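Local coordinates for 75aa long hypothetical regulatory protein AsnC (Pyrococcus horikoshii, PDB 2CVI) that is of uncharacterised function but, as a stand-alone Lrp/AsnC ligand-binding (RAM-type) domain, self-associates and probably senses small effectors such as amino acids, at the interface of chains A and B. Residues are numbered along the deposited sequence; one frame, centred on the assembly and turned at random. Chains: chain A/B, 75aa long hypothetical regulatory protein AsnC.

The interface of chains A and B. Residues chain A 7, 34-38, 41; chain B 71-73.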
# COMPACT_ATOMS: atom_id res chain seq x y z
N LEU A 7 -6.34 -3.63 -1.25
CA LEU A 7 -6.80 -2.66 -0.25
C LEU A 7 -8.17 -3.12 0.19
O LEU A 7 -9.03 -3.39 -0.66
CB LEU A 7 -6.86 -1.24 -0.85
CG LEU A 7 -5.59 -0.45 -1.23
CD1 LEU A 7 -4.85 -0.01 0.00
CD2 LEU A 7 -4.71 -1.22 -2.21
N VAL A 34 -4.44 -0.32 8.79
CA VAL A 34 -4.20 1.08 8.50
C VAL A 34 -5.44 1.93 8.71
O VAL A 34 -6.59 1.42 8.80
CB VAL A 34 -3.79 1.34 6.99
CG1 VAL A 34 -2.38 0.78 6.73
CG2 VAL A 34 -4.80 0.65 6.04
N TYR A 35 -5.18 3.23 8.82
CA TYR A 35 -6.25 4.23 8.93
C TYR A 35 -6.24 5.08 7.67
O TYR A 35 -5.19 5.55 7.22
CB TYR A 35 -6.07 5.14 10.13
CG TYR A 35 -6.51 4.58 11.45
CD1 TYR A 35 -6.39 5.35 12.59
CD2 TYR A 35 -7.07 3.31 11.56
CE1 TYR A 35 -6.81 4.89 13.82
CE2 TYR A 35 -7.49 2.82 12.79
CZ TYR A 35 -7.36 3.61 13.92
OH TYR A 35 -7.71 3.14 15.18
N GLY A 36 -7.43 5.31 7.11
CA GLY A 36 -7.54 6.07 5.89
C GLY A 36 -8.77 5.56 5.15
O GLY A 36 -9.71 5.10 5.78
N GLU A 37 -8.75 5.63 3.82
CA GLU A 37 -9.85 5.17 2.97
C GLU A 37 -10.09 3.65 3.13
O GLU A 37 -11.22 3.15 3.01
CB GLU A 37 -9.50 5.50 1.52
CG GLU A 37 -10.51 5.05 0.51
CD GLU A 37 -10.19 5.54 -0.88
OE1 GLU A 37 -9.28 6.38 -1.03
OE2 GLU A 37 -10.86 5.09 -1.84
N TYR A 38 -9.02 2.91 3.38
CA TYR A 38 -9.11 1.48 3.59
C TYR A 38 -8.64 1.12 4.99
O TYR A 38 -7.95 1.92 5.65
CB TYR A 38 -8.26 0.76 2.54
CG TYR A 38 -8.79 0.95 1.13
CD1 TYR A 38 -9.82 0.15 0.64
CD2 TYR A 38 -8.27 1.94 0.32
CE1 TYR A 38 -10.34 0.34 -0.66
CE2 TYR A 38 -8.78 2.15 -0.99
CZ TYR A 38 -9.80 1.35 -1.45
OH TYR A 38 -10.27 1.54 -2.72
N ILE A 41 -4.25 -3.31 4.29
CA ILE A 41 -3.52 -3.39 3.02
C ILE A 41 -2.71 -4.68 3.08
O ILE A 41 -1.99 -4.93 4.03
CB ILE A 41 -2.54 -2.27 2.82
CG1 ILE A 41 -3.28 -0.95 2.69
CG2 ILE A 41 -1.71 -2.54 1.50
CD1 ILE A 41 -2.35 0.20 2.47
N THR B 71 -4.10 8.56 1.24
CA THR B 71 -3.09 8.18 2.21
C THR B 71 -3.62 7.27 3.32
O THR B 71 -4.68 7.53 3.89
CB THR B 71 -2.51 9.45 2.80
OG1 THR B 71 -1.92 10.23 1.74
CG2 THR B 71 -1.46 9.10 3.84
N MET B 72 -2.85 6.22 3.63
CA MET B 72 -3.12 5.29 4.68
C MET B 72 -1.92 5.18 5.59
O MET B 72 -0.80 4.97 5.17
CB MET B 72 -3.51 3.91 4.14
CG MET B 72 -5.02 3.70 4.02
SD MET B 72 -5.71 4.46 2.54
CE MET B 72 -4.81 4.20 1.00
N ILE B 73 -2.23 5.30 6.88
CA ILE B 73 -1.15 5.25 7.81
C ILE B 73 -1.28 4.11 8.80
O ILE B 73 -2.37 3.72 9.21
CB ILE B 73 -1.03 6.59 8.58
CG1 ILE B 73 -2.28 6.87 9.41
CG2 ILE B 73 -0.75 7.75 7.63
CD1 ILE B 73 -2.22 8.15 10.22
O HOH W 1 -7.00 7.57 2.56
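A:Tyr35 and B:Ile73 pair as an antiparallel beta bridge between two Lrp/AsnC ligand-binding domains, joining the loop that follows strand 28-33 of one subunit to strand 66-75 of the other. The protein binds copies of itself, and this bridge probably belongs to such a contact. The amide N of A:Tyr35 donates to O of B:Ile73 at 2.9 Å, and N of B:Ile73 returns a bond to O of A:Tyr35 at 3.0 Å. Both are fairly straight, about 163° at the hydrogen, with each donor slightly tilted from the carbonyl plane. Two residues earlier on the strand, O of B:Thr71 lies 2.7 Å from water 1, which in turn reaches N of A:Glu37 and so prolongs the polar link past A:Gly36.

Between these backbone links B:Met72 pushes its side chain into chain A. Its chain is bent at chi2 (80°) and chi3 (46°), which turns the thioether back over the A:Gly36-A:Tyr38 turn. CG packs 3.7 Å from CG2 of A:Val34, the two side chains crossing at a slant, while SD sits 3.5 Å from the backbone N of A:Glu37 and also near that of A:Tyr38. The terminal CE of B:Met72 lies 4.2 Å from CD2 at the rim of the A:Tyr38 ring. It also faces CD1 of A:Leu7. CB of A:Leu7 lies over the centre of that ring, 3.4 Å above its plane, and probably helps hold the ring at its tilt. An alanine in place of B:Met72 would probably leave a gap beside CG2 of A:Val34 and take the sulfur from the amides of A:Glu37 and A:Tyr38.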